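Local coordinates for methylmalonyl-CoA carboxyltransferase 12S subunit (Propionibacterium freudenreichii, PDB 1ON3), which transfers the carboxyl group of methylmalonyl-CoA to the biotin of the 1.3S subunit, leaving propanoyl-CoA, as the hexameric core of the transcarboxylase complex, at residues 256-259 with 260-263; 215-218 with 219-222. All coordinates share one frame; numbering follows the deposited sequence.

Contact 1: residues 256-259 with 260-263; sequences PQNN and TEEA
Asn258 meets Thr260 and Glu261 round a type I beta turn running from Asn258 to Glu261, and the same asparagine adds an Asx turn, its side chain imitating a backbone carbonyl. The closing backbone bond of the beta turn is weak, Glu261 N standing 3.4 Å from Asn258 O. Side-chain bonds reinforce it. With CG set between the backbone N and the carbonyl carbon (chi1 57°), the amide of Asn258 folds forward over the turn, and its OD1 accepts from Thr260 N at 2.9 Å, the donor lying in the carbonyl plane. Thr260 OG1 lies only 2.5 Å from Asn258 OD1, very short for a hydrogen bond, so its exact length is doubtful. At the other end of the amide, Asn258 ND2 reaches Glu261 OE2 at 3.3 Å, coming from above the carboxylate, whose plane stands 74° from that of the amide; Asn258 ND2 also donates to Gly130 O. Replacing Asn258 with an alanine would remove the amide, and is likely to leave Thr260 N and OG1 without this acceptor, Gly130 O without this donor and the Glu261 carboxylate freer to turn. The apolar part is small: Pro256 CD lies 4.1 Å from Ala263 CB where the chain comes back beside itself, with Phe360 packed on the proline. Outside partners come from both halves of the chain. Gln257 bonds to Arg95 and Pro96, whereas Glu262 makes a salt bridge with Arg326 and Asn361 ND2 bonds to the carbonyls of Asn259 and Glu261. A water bridges the two segments, accepting from Gln257 N at 2.8 Å and donating to Glu261 OE1 at 2.6 Å.

Contact 2: residues 215-218 with 219-222; sequences DVTA and DELG
Val216, just ahead of the helix, reaches across its first turn to Glu220 and Leu221, and its contact with the leucine is a hydrophobic staple. Val216 CG2, anti to the backbone N, lies 3.3 Å from Glu220 CB and 3.9 Å from Leu221 CB, the valine and leucine side chains crossing at about a right angle. Thr217 is the N-cap and forms a capping box with Glu220. Thr217 OG1 accepts from Glu220 N at 3.0 Å; in return Glu220, with an extended chain beyond CG, brings OE1 back to Thr217 N at 3.0 Å, using the anti lone pair. The two bonds supply side-chain acceptors to the backbone N-H groups of Glu220 and Thr217 at the start of the helix. Thr217 O then takes Leu221 N at 2.8 Å, and Ala218 O takes Gly222 N at 2.7 Å, two i to i+4 bonds of the short helix. Asp219 OD1 is hydrogen-bonded to His199 NE2 on strand 199-201. Leu221, its side chain about 8 Å from bound methylmalonic acid, packs on Phe201 of strand 199-201 and on Pro205 and Ile208 of helix 205-212, while helix 377-381 of a neighbouring subunit meets Val216, Leu221 and, through Tyr381, the carbonyl of Glu220.

Both contacts use side chains to accept backbone N-H groups, contact 1 with an asparagine in a turn, contact 2 with a threonine and a glutamate at a helix start. Neither lies wholly in the core; both are partly buried, with centres 39 Å apart on opposite sides of the chain's centre, and they share no helix or strand. Residues 256-263 belong to a loop wedged among loops of both halves of the duplicated chain; residues 215-222 lie farther out, near bound ligand. Both touch a neighbouring subunit, contact 1 through Asn259 alone, contact 2 through Val216, Glu220 and Leu221. Hydrogen bonds dominate both, contact 2 adding its valine-leucine staple and contact 1 only a small proline-alanine contact.

Contact 1: residues 256-259 with 260-263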
ATOM      1  N   PRO E 256     -11.559 -15.244 -17.305  1.00  9.95           N
ATOM      2  CA  PRO E 256     -10.127 -15.185 -17.005  1.00 12.23           C
ATOM      3  C   PRO E 256      -9.858 -16.271 -15.952  1.00 12.36           C
ATOM      4  O   PRO E 256     -10.801 -16.858 -15.403  1.00 12.57           O
ATOM      5  CB  PRO E 256      -9.967 -13.793 -16.421  1.00 12.75           C
ATOM      6  CG  PRO E 256     -11.293 -13.600 -15.689  1.00 10.19           C
ATOM      7  CD  PRO E 256     -12.279 -14.107 -16.698  1.00 11.74           C
ATOM      8  N   GLN E 257      -8.584 -16.555 -15.689  1.00 10.26           N
ATOM      9  CA  GLN E 257      -8.217 -17.537 -14.679  1.00 11.31           C
ATOM     10  C   GLN E 257      -8.575 -17.042 -13.283  1.00 12.40           C
ATOM     11  O   GLN E 257      -9.000 -17.824 -12.424  1.00 10.07           O
ATOM     12  CB  GLN E 257      -6.717 -17.793 -14.722  1.00 13.80           C
ATOM     13  CG  GLN E 257      -6.260 -18.609 -15.902  1.00 14.94           C
ATOM     14  CD  GLN E 257      -6.807 -20.021 -15.849  1.00 13.13           C
ATOM     15  OE1 GLN E 257      -7.870 -20.309 -16.398  1.00 12.15           O
ATOM     16  NE2 GLN E 257      -6.088 -20.907 -15.163  1.00 15.74           N
ATOM     17  N   ASN E 258      -8.385 -15.742 -13.057  1.00 11.67           N
ATOM     18  CA  ASN E 258      -8.650 -15.124 -11.760  1.00 10.97           C
ATOM     19  C   ASN E 258      -8.889 -13.626 -11.938  1.00 11.68           C
ATOM     20  O   ASN E 258      -8.835 -13.116 -13.060  1.00 11.76           O
ATOM     21  CB  ASN E 258      -7.466 -15.370 -10.816  1.00  9.49           C
ATOM     22  CG  ASN E 258      -6.162 -14.869 -11.384  1.00 11.61           C
ATOM     23  OD1 ASN E 258      -5.956 -13.672 -11.500  1.00 12.62           O
ATOM     24  ND2 ASN E 258      -5.270 -15.792 -11.751  1.00 12.83           N
ATOM     25  N   ASN E 259      -9.143 -12.920 -10.843  1.00  9.58           N
ATOM     26  CA  ASN E 259      -9.456 -11.498 -10.946  1.00 11.41           C
ATOM     27  C   ASN E 259      -8.315 -10.530 -11.274  1.00 12.84           C
ATOM     28  O   ASN E 259      -8.544  -9.324 -11.337  1.00 12.75           O
ATOM     29  CB  ASN E 259     -10.195 -11.019  -9.684  1.00 13.34           C
ATOM     30  CG  ASN E 259      -9.309 -10.982  -8.450  1.00 17.93           C
ATOM     31  OD1 ASN E 259      -8.117 -11.236  -8.524  1.00 16.09           O
ATOM     32  ND2 ASN E 259      -9.899 -10.651  -7.305  1.00 16.61           N
ATOM     33  N   THR E 260      -7.097 -11.036 -11.476  1.00 10.91           N
ATOM     34  CA  THR E 260      -5.978 -10.154 -11.798  1.00  9.76           C
ATOM     35  C   THR E 260      -5.762 -10.097 -13.315  1.00 12.84           C
ATOM     36  O   THR E 260      -4.897  -9.356 -13.792  1.00 15.13           O
ATOM     37  CB  THR E 260      -4.639 -10.630 -11.157  1.00 15.43           C
ATOM     38  OG1 THR E 260      -4.257 -11.885 -11.729  1.00 11.63           O
ATOM     39  CG2 THR E 260      -4.780 -10.800  -9.653  1.00 14.15           C
ATOM     40  N   GLU E 261      -6.557 -10.856 -14.066  1.00  9.56           N
ATOM     41  CA  GLU E 261      -6.425 -10.914 -15.530  1.00 14.46           C
ATOM     42  C   GLU E 261      -7.743 -10.678 -16.288  1.00 15.17           C
ATOM     43  O   GLU E 261      -8.834 -10.789 -15.727  1.00 15.77           O
ATOM     44  CB  GLU E 261      -5.897 -12.298 -15.938  1.00 15.81           C
ATOM     45  CG  GLU E 261      -4.561 -12.686 -15.314  1.00 22.83           C
ATOM     46  CD  GLU E 261      -4.374 -14.195 -15.206  1.00 27.40           C
ATOM     47  OE1 GLU E 261      -4.973 -14.946 -16.012  1.00 27.92           O
ATOM     48  OE2 GLU E 261      -3.613 -14.632 -14.316  1.00 35.77           O
ATOM     49  N   GLU E 262      -7.633 -10.355 -17.571  1.00 16.06           N
ATOM     50  CA  GLU E 262      -8.815 -10.200 -18.409  1.00 17.08           C
ATOM     51  C   GLU E 262      -8.771 -11.501 -19.189  1.00 19.95           C
ATOM     52  O   GLU E 262      -7.684 -12.057 -19.394  1.00 19.77           O
ATOM     53  CB  GLU E 262      -8.682  -9.005 -19.354  1.00 22.57           C
ATOM     54  CG  GLU E 262      -9.923  -8.777 -20.200  1.00 23.95           C
ATOM     55  CD  GLU E 262      -9.874  -7.478 -20.985  1.00 28.39           C
ATOM     56  OE1 GLU E 262     -10.870  -7.175 -21.686  1.00 23.23           O
ATOM     57  OE2 GLU E 262      -8.845  -6.766 -20.896  1.00 26.08           O
ATOM     58  N   ALA E 263      -9.921 -12.010 -19.616  1.00 11.96           N
ATOM     59  CA  ALA E 263      -9.930 -13.278 -20.340  1.00 13.44           C
ATOM     60  C   ALA E 263      -9.092 -13.208 -21.615  1.00 15.19           C
ATOM     61  O   ALA E 263      -9.017 -12.164 -22.271  1.00 13.38           O
ATOM     62  CB  ALA E 263     -11.358 -13.674 -20.686  1.00 16.24           C
TER
HETATM   63  O   HOH W   1      -7.002 -15.382 -17.636  1.00 28.16           O

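Contact 2: residues 215-218 with 219-222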
ATOM      1  N   ASP E 215     -48.818 -30.874  -2.281  1.00 34.74           N
ATOM      2  CA  ASP E 215     -48.439 -32.020  -3.096  1.00 38.50           C
ATOM      3  C   ASP E 215     -47.635 -31.537  -4.289  1.00 35.62           C
ATOM      4  O   ASP E 215     -48.070 -30.661  -5.034  1.00 34.27           O
ATOM      5  CB  ASP E 215     -49.671 -32.786  -3.596  1.00 42.55           C
ATOM      6  CG  ASP E 215     -50.350 -33.580  -2.501  1.00 45.21           C
ATOM      7  OD1 ASP E 215     -51.173 -32.998  -1.763  1.00 50.84           O
ATOM      8  OD2 ASP E 215     -50.049 -34.786  -2.372  1.00 50.92           O
ATOM      9  N   VAL E 216     -46.457 -32.117  -4.463  1.00 35.48           N
ATOM     10  CA  VAL E 216     -45.592 -31.740  -5.561  1.00 33.59           C
ATOM     11  C   VAL E 216     -44.549 -32.836  -5.725  1.00 30.08           C
ATOM     12  O   VAL E 216     -44.200 -33.520  -4.764  1.00 34.24           O
ATOM     13  CB  VAL E 216     -44.913 -30.371  -5.267  1.00 35.80           C
ATOM     14  CG1 VAL E 216     -43.964 -30.499  -4.076  1.00 34.81           C
ATOM     15  CG2 VAL E 216     -44.186 -29.863  -6.496  1.00 34.82           C
ATOM     16  N   THR E 217     -44.073 -33.019  -6.947  1.00 28.80           N
ATOM     17  CA  THR E 217     -43.057 -34.026  -7.219  1.00 24.23           C
ATOM     18  C   THR E 217     -41.687 -33.362  -7.120  1.00 23.70           C
ATOM     19  O   THR E 217     -41.588 -32.134  -7.119  1.00 24.71           O
ATOM     20  CB  THR E 217     -43.231 -34.615  -8.633  1.00 29.82           C
ATOM     21  OG1 THR E 217     -43.160 -33.559  -9.601  1.00 27.79           O
ATOM     22  CG2 THR E 217     -44.579 -35.325  -8.757  1.00 26.75           C
ATOM     23  N   ALA E 218     -40.632 -34.160  -7.021  1.00 20.18           N
ATOM     24  CA  ALA E 218     -39.295 -33.593  -6.941  1.00 23.64           C
ATOM     25  C   ALA E 218     -39.051 -32.786  -8.216  1.00 23.48           C
ATOM     26  O   ALA E 218     -38.435 -31.718  -8.191  1.00 21.00           O
ATOM     27  CB  ALA E 218     -38.262 -34.699  -6.812  1.00 20.18           C
ATOM     28  N   ASP E 219     -39.564 -33.299  -9.329  1.00 24.36           N
ATOM     29  CA  ASP E 219     -39.391 -32.644 -10.612  1.00 25.43           C
ATOM     30  C   ASP E 219     -40.098 -31.295 -10.675  1.00 22.87           C
ATOM     31  O   ASP E 219     -39.540 -30.317 -11.166  1.00 18.30           O
ATOM     32  CB  ASP E 219     -39.894 -33.555 -11.731  1.00 34.31           C
ATOM     33  CG  ASP E 219     -38.931 -33.613 -12.903  1.00 40.60           C
ATOM     34  OD1 ASP E 219     -37.775 -34.044 -12.701  1.00 42.39           O
ATOM     35  OD2 ASP E 219     -39.331 -33.226 -14.020  1.00 47.78           O
ATOM     36  N   GLU E 220     -41.327 -31.239 -10.177  1.00 23.75           N
ATOM     37  CA  GLU E 220     -42.072 -29.990 -10.183  1.00 22.28           C
ATOM     38  C   GLU E 220     -41.440 -29.029  -9.189  1.00 22.44           C
ATOM     39  O   GLU E 220     -41.337 -27.829  -9.437  1.00 19.31           O
ATOM     40  CB  GLU E 220     -43.519 -30.214  -9.756  1.00 26.54           C
ATOM     41  CG  GLU E 220     -44.343 -31.120 -10.635  1.00 35.04           C
ATOM     42  CD  GLU E 220     -45.746 -31.291 -10.082  1.00 37.97           C
ATOM     43  OE1 GLU E 220     -45.872 -31.730  -8.919  1.00 35.33           O
ATOM     44  OE2 GLU E 220     -46.720 -30.981 -10.803  1.00 43.60           O
ATOM     45  N   LEU E 221     -41.014 -29.576  -8.058  1.00 19.00           N
ATOM     46  CA  LEU E 221     -40.423 -28.772  -6.994  1.00 18.43           C
ATOM     47  C   LEU E 221     -39.029 -28.219  -7.273  1.00 19.37           C
ATOM     48  O   LEU E 221     -38.796 -27.013  -7.147  1.00 17.43           O
ATOM     49  CB  LEU E 221     -40.378 -29.589  -5.702  1.00 19.42           C
ATOM     50  CG  LEU E 221     -39.770 -28.879  -4.489  1.00 21.63           C
ATOM     51  CD1 LEU E 221     -40.678 -27.755  -4.035  1.00 20.45           C
ATOM     52  CD2 LEU E 221     -39.566 -29.878  -3.372  1.00 22.07           C
ATOM     53  N   GLY E 222     -38.102 -29.094  -7.637  1.00 17.57           N
ATOM     54  CA  GLY E 222     -36.741 -28.642  -7.858  1.00 15.85           C
ATOM     55  C   GLY E 222     -36.009 -29.169  -9.068  1.00 15.53           C
ATOM     56  O   GLY E 222     -34.785 -29.345  -9.021  1.00 16.72           O
TER